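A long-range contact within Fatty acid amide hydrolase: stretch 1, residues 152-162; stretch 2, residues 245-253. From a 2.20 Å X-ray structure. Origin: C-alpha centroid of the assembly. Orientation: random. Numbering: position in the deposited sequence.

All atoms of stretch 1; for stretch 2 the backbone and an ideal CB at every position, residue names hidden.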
ATOM      1  N   GLY A 152     -20.378 -17.336 -19.094  1.00 30.64           N
ATOM      2  CA  GLY A 152     -21.769 -17.654 -18.852  1.00 29.94           C
ATOM      3  C   GLY A 152     -22.220 -17.602 -17.412  1.00 33.01           C
ATOM      4  O   GLY A 152     -23.347 -18.016 -17.129  1.00 37.91           O
ATOM      5  N   ILE A 153     -21.400 -17.107 -16.489  1.00 31.58           N
ATOM      6  CA  ILE A 153     -21.705 -17.136 -15.066  1.00 31.04           C
ATOM      7  C   ILE A 153     -22.442 -15.816 -14.714  1.00 26.35           C
ATOM      8  O   ILE A 153     -21.819 -14.753 -14.839  1.00 30.35           O
ATOM      9  CB  ILE A 153     -20.443 -17.321 -14.219  1.00 32.49           C
ATOM     10  CG1 ILE A 153     -19.872 -18.717 -14.456  1.00 34.38           C
ATOM     11  CG2 ILE A 153     -20.747 -17.195 -12.742  1.00 31.34           C
ATOM     12  CD1 ILE A 153     -20.916 -19.840 -14.293  1.00 36.71           C
ATOM     13  N   PRO A 154     -23.699 -15.870 -14.314  1.00 29.46           N
ATOM     14  CA  PRO A 154     -24.430 -14.627 -13.963  1.00 27.36           C
ATOM     15  C   PRO A 154     -23.999 -14.073 -12.614  1.00 30.44           C
ATOM     16  O   PRO A 154     -24.120 -14.734 -11.575  1.00 26.30           O
ATOM     17  CB  PRO A 154     -25.901 -15.072 -13.944  1.00 25.81           C
ATOM     18  CG  PRO A 154     -25.933 -16.415 -14.597  1.00 31.17           C
ATOM     19  CD  PRO A 154     -24.589 -17.038 -14.315  1.00 30.61           C
ATOM     20  N   ILE A 155     -23.532 -12.826 -12.623  1.00 27.26           N
ATOM     21  CA  ILE A 155     -22.902 -12.195 -11.471  1.00 25.25           C
ATOM     22  C   ILE A 155     -23.643 -10.896 -11.186  1.00 24.78           C
ATOM     23  O   ILE A 155     -23.922 -10.125 -12.109  1.00 25.95           O
ATOM     24  CB  ILE A 155     -21.399 -11.965 -11.728  1.00 26.88           C
ATOM     25  CG1 ILE A 155     -20.669 -13.315 -11.719  1.00 26.21           C
ATOM     26  CG2 ILE A 155     -20.783 -10.992 -10.714  1.00 26.79           C
ATOM     27  CD1 ILE A 155     -19.163 -13.219 -11.738  1.00 26.30           C
ATOM     28  N   SER A 156     -24.009 -10.686  -9.921  1.00 22.33           N
ATOM     29  CA  SER A 156     -24.664  -9.456  -9.505  1.00 25.17           C
ATOM     30  C   SER A 156     -23.628  -8.437  -9.027  1.00 23.65           C
ATOM     31  O   SER A 156     -22.576  -8.795  -8.496  1.00 25.63           O
ATOM     32  CB  SER A 156     -25.679  -9.730  -8.396  1.00 24.60           C
ATOM     33  OG  SER A 156     -25.063 -10.414  -7.321  1.00 27.51           O
ATOM     34  N   LEU A 157     -23.950  -7.159  -9.203  1.00 26.82           N
ATOM     35  CA  LEU A 157     -22.998  -6.064  -9.053  1.00 26.80           C
ATOM     36  C   LEU A 157     -23.575  -5.001  -8.126  1.00 29.15           C
ATOM     37  O   LEU A 157     -24.723  -4.575  -8.296  1.00 25.98           O
ATOM     38  CB  LEU A 157     -22.674  -5.447 -10.411  1.00 25.25           C
ATOM     39  CG  LEU A 157     -22.012  -6.352 -11.450  1.00 25.73           C
ATOM     40  CD1 LEU A 157     -22.078  -5.692 -12.789  1.00 21.76           C
ATOM     41  CD2 LEU A 157     -20.567  -6.681 -11.066  1.00 23.21           C
ATOM     42  N   LYS A 158     -22.786  -4.593  -7.133  1.00 29.67           N
ATOM     43  CA  LYS A 158     -23.185  -3.469  -6.293  1.00 30.94           C
ATOM     44  C   LYS A 158     -23.316  -2.223  -7.163  1.00 27.86           C
ATOM     45  O   LYS A 158     -22.492  -1.991  -8.052  1.00 23.01           O
ATOM     46  CB  LYS A 158     -22.158  -3.266  -5.177  1.00 27.05           C
ATOM     47  CG  LYS A 158     -22.577  -2.349  -4.041  1.00 26.61           C
ATOM     48  CD  LYS A 158     -21.451  -2.242  -3.010  1.00 26.20           C
ATOM     49  CE  LYS A 158     -21.771  -1.194  -1.938  1.00 26.05           C
ATOM     50  NZ  LYS A 158     -20.950  -1.369  -0.691  1.00 24.03           N
ATOM     51  N   GLU A 159     -24.373  -1.440  -6.920  1.00 23.33           N
ATOM     52  CA  GLU A 159     -24.706  -0.325  -7.810  1.00 26.94           C
ATOM     53  C   GLU A 159     -23.573   0.699  -7.922  1.00 25.53           C
ATOM     54  O   GLU A 159     -23.324   1.235  -9.008  1.00 24.41           O
ATOM     55  CB  GLU A 159     -25.993   0.368  -7.339  1.00 24.86           C
ATOM     56  CG  GLU A 159     -26.563   1.404  -8.335  1.00 27.51           C
ATOM     57  CD  GLU A 159     -25.856   2.783  -8.290  1.00 30.78           C
ATOM     58  OE1 GLU A 159     -25.094   3.058  -7.327  1.00 30.52           O
ATOM     59  OE2 GLU A 159     -26.055   3.590  -9.231  1.00 29.05           O
ATOM     60  N   GLN A 160     -22.899   1.016  -6.814  1.00 25.28           N
ATOM     61  CA  GLN A 160     -21.946   2.129  -6.821  1.00 27.87           C
ATOM     62  C   GLN A 160     -20.787   1.940  -7.806  1.00 26.24           C
ATOM     63  O   GLN A 160     -20.092   2.916  -8.110  1.00 25.41           O
ATOM     64  CB  GLN A 160     -21.411   2.369  -5.400  1.00 27.93           C
ATOM     65  CG  GLN A 160     -20.613   1.194  -4.816  1.00 28.59           C
ATOM     66  CD  GLN A 160     -19.129   1.422  -4.913  1.00 36.12           C
ATOM     67  OE1 GLN A 160     -18.669   2.573  -4.954  1.00 35.79           O
ATOM     68  NE2 GLN A 160     -18.356   0.336  -4.925  1.00 39.47           N
HETATM   69  N   MSE A 161     -20.569   0.737  -8.324  1.00 22.19           N
HETATM   70  CA  MSE A 161     -19.513   0.539  -9.317  1.00 26.54           C
HETATM   71  C   MSE A 161     -19.939   1.049 -10.684  1.00 25.53           C
HETATM   72  O   MSE A 161     -21.042   0.750 -11.141  1.00 23.94           O
HETATM   73  CB  MSE A 161     -19.125  -0.939  -9.427  1.00 24.61           C
HETATM   74  CG  MSE A 161     -18.566  -1.524  -8.154  1.00 30.90           C
HETATM   75 SE   MSE A 161     -18.120  -3.435  -8.327  1.00 63.83          SE
HETATM   76  CE  MSE A 161     -19.934  -4.085  -8.388  1.00 28.79           C
ATOM     77  N   ASN A 162     -19.055   1.805 -11.332  1.00 24.67           N
ATOM     78  CA  ASN A 162     -19.317   2.293 -12.684  1.00 27.46           C
ATOM     79  C   ASN A 162     -19.796   1.159 -13.577  1.00 24.24           C
ATOM     80  O   ASN A 162     -19.132   0.125 -13.697  1.00 25.00           O
ATOM     81  CB  ASN A 162     -18.051   2.907 -13.310  1.00 23.77           C
ATOM     82  CG  ASN A 162     -17.783   4.320 -12.841  1.00 27.68           C
ATOM     83  OD1 ASN A 162     -18.612   4.924 -12.160  1.00 25.24           O
ATOM     84  ND2 ASN A 162     -16.623   4.863 -13.219  1.00 27.44           N
ATOM     85  N   UNK A 245     -30.337 -15.755  -6.094  1.00 25.46           N
ATOM     86  CA  UNK A 245     -30.687 -15.011  -7.290  1.00 29.15           C
ATOM     87  C   UNK A 245     -29.527 -14.726  -8.222  1.00 28.44           C
ATOM     88  O   UNK A 245     -29.761 -14.267  -9.346  1.00 30.79           O
ATOM     89  CB  UNK A 245     -31.336 -13.686  -6.887  1.00 29.15           C
ATOM     90  N   UNK A 246     -28.294 -14.969  -7.787  1.00 25.93           N
ATOM     91  CA  UNK A 246     -27.153 -14.943  -8.686  1.00 25.51           C
ATOM     92  C   UNK A 246     -26.148 -15.972  -8.186  1.00 30.58           C
ATOM     93  O   UNK A 246     -26.242 -16.459  -7.059  1.00 27.67           O
ATOM     94  CB  UNK A 246     -26.532 -13.547  -8.766  1.00 25.51           C
ATOM     95  N   UNK A 247     -25.158 -16.276  -9.026  1.00 29.22           N
ATOM     96  CA  UNK A 247     -24.160 -17.281  -8.676  1.00 29.51           C
ATOM     97  C   UNK A 247     -23.001 -16.710  -7.856  1.00 34.33           C
ATOM     98  O   UNK A 247     -22.441 -17.411  -6.997  1.00 31.46           O
ATOM     99  CB  UNK A 247     -23.615 -17.930  -9.950  1.00 29.51           C
ATOM    100  N   UNK A 248     -22.596 -15.469  -8.140  1.00 27.06           N
ATOM    101  CA  UNK A 248     -21.610 -14.748  -7.345  1.00 27.87           C
ATOM    102  C   UNK A 248     -22.046 -13.293  -7.288  1.00 28.65           C
ATOM    103  O   UNK A 248     -22.641 -12.770  -8.236  1.00 29.25           O
ATOM    104  CB  UNK A 248     -20.202 -14.887  -7.928  1.00 27.87           C
ATOM    105  N   UNK A 249     -21.770 -12.647  -6.157  1.00 26.15           N
ATOM    106  CA  UNK A 249     -21.973 -11.215  -6.039  1.00 28.55           C
ATOM    107  C   UNK A 249     -20.674 -10.478  -5.767  1.00 25.42           C
ATOM    108  O   UNK A 249     -19.721 -11.053  -5.236  1.00 27.91           O
ATOM    109  CB  UNK A 249     -22.984 -10.917  -4.930  1.00 28.55           C
ATOM    110  N   UNK A 250     -20.622  -9.204  -6.128  1.00 26.65           N
ATOM    111  CA  UNK A 250     -19.446  -8.363  -5.921  1.00 26.68           C
ATOM    112  C   UNK A 250     -19.861  -7.184  -5.055  1.00 25.83           C
ATOM    113  O   UNK A 250     -20.788  -6.446  -5.408  1.00 29.41           O
ATOM    114  CB  UNK A 250     -18.851  -7.891  -7.249  1.00 26.68           C
ATOM    115  N   UNK A 251     -19.185  -7.014  -3.924  1.00 28.75           N
ATOM    116  CA  UNK A 251     -19.418  -5.872  -3.059  1.00 27.68           C
ATOM    117  C   UNK A 251     -18.136  -5.131  -2.707  1.00 26.96           C
ATOM    118  O   UNK A 251     -17.079  -5.380  -3.288  1.00 25.45           O
ATOM    119  CB  UNK A 251     -20.119  -6.327  -1.777  1.00 27.68           C
ATOM    120  N   UNK A 252     -18.226  -4.222  -1.749  1.00 24.45           N
ATOM    121  CA  UNK A 252     -17.082  -3.487  -1.248  1.00 26.69           C
ATOM    122  C   UNK A 252     -17.193  -3.439   0.270  1.00 27.25           C
ATOM    123  O   UNK A 252     -18.270  -3.658   0.835  1.00 28.91           O
ATOM    124  CB  UNK A 252     -17.010  -2.082  -1.850  1.00 26.69           C
ATOM    125  N   UNK A 253     -16.072  -3.161   0.934  1.00 23.24           N
ATOM    126  CA  UNK A 253     -15.999  -3.360   2.384  1.00 21.08           C
ATOM    127  C   UNK A 253     -15.007  -2.345   2.947  1.00 26.84           C
ATOM    128  O   UNK A 253     -13.793  -2.444   2.751  1.00 23.25           O
ATOM    129  CB  UNK A 253     -15.584  -4.791   2.734  1.00 21.08           C
TER

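Stretch 2 runs parallel to strand 155-158, and its backbone does much of the joining before any side chain is chosen: N of position 247 donates to Pro154 O (3.2 Å), Ser156 N donates to O of position 248 (3.0 Å), N of position 250 donates to Ser156 O (3.1 Å), and Lys158 N donates to O of position 250 (3.2 Å).

Position 245 finds nothing of stretch 1 within reach of its ideal CB, so this contact sets no preference; it is Gly245.

At 246 the CB points toward stretch 1 and lies 3.7 Å from Ser156 OG. A small polar residue able to meet a hydroxyl would suit, serine or threonine among them. Ser246 is found, in the p rotamer, its OG hydrogen-bonded to Ser156 OG at 2.9 Å.

Position 247 also points toward stretch 1, its CB 3.6 Å from Pro154 O and 4.1 Å from Ile153 CG2. With a carbonyl this close, a small side chain fits comfortably, though larger ones are not excluded. Ala247 sets its CB against that methyl.

At 248 the extended backbone sends CB to the sheet face that carries Ile155 and Leu157, 4.1 Å from Ile155 CG1. Any aliphatic residue would do, beta-branched ones especially, given their liking for strands. Ile248 packs its CB on Ile155 CG1.

Position 249 pairs with Ser156 and turns to the same face as that serine. Its ideal CB would sit only 3.2 Å from Ser156 OG, a tight fit that favours no side chain at all. Gly249 lets Ser156 OG approach its CA to 3.4 Å.

Position 250 returns to the other face, where Ile155, Leu157 and the selenomethionine Met161 offer an apolar setting. Valine, isoleucine or leucine would be plausible. Val250 has the largest area covered by stretch 1: its CG2 meets Ile155 CG2 at 3.8 Å and Leu157 CD2 at 4.2 Å, while its CG1 lies 4.0 Å from Met161 SE.

At 251 CB points away, yet the extended Lys158 chain passes 4.5 Å from it at CD. Several small residues could serve; Gly251 leaves its CA 4.2 Å from Lys158 CD.

Position 252 points toward stretch 1, with Lys158 NZ 4.2 Å from its CB. An acceptor is called for: serine, threonine, asparagine or an acid. Ser252 answers with OG, which accepts a hydrogen bond from Lys158 NZ at 2.9 Å.

Position 253 points away, beyond reach; Asp253 bonds elsewhere in the structure.

Stretch 2, residues 245-253: GSAIGVGSD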
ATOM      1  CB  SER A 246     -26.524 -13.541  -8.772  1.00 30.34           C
ATOM      2  OG  SER A 246     -25.906 -13.188  -7.551  1.00 25.38           O
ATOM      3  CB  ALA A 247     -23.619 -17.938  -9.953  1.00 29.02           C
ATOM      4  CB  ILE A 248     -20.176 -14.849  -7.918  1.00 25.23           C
ATOM      5  CG1 ILE A 248     -19.797 -16.293  -8.214  1.00 26.93           C
ATOM      6  CG2 ILE A 248     -19.155 -14.241  -6.953  1.00 28.56           C
ATOM      7  CD1 ILE A 248     -18.414 -16.461  -8.843  1.00 32.38           C
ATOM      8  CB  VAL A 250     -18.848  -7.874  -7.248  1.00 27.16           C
ATOM      9  CG1 VAL A 250     -17.471  -7.188  -7.003  1.00 27.25           C
ATOM     10  CG2 VAL A 250     -18.698  -9.032  -8.202  1.00 24.91           C
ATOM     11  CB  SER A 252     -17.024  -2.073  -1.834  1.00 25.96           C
ATOM     12  OG  SER A 252     -18.149  -1.325  -1.392  1.00 33.08           O
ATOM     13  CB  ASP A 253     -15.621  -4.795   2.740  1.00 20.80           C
ATOM     14  CG  ASP A 253     -15.815  -5.129   4.241  1.00 26.99           C
ATOM     15  OD1 ASP A 253     -15.279  -4.397   5.109  1.00 23.89           O
ATOM     16  OD2 ASP A 253     -16.476  -6.163   4.554  1.00 19.14           O
TER
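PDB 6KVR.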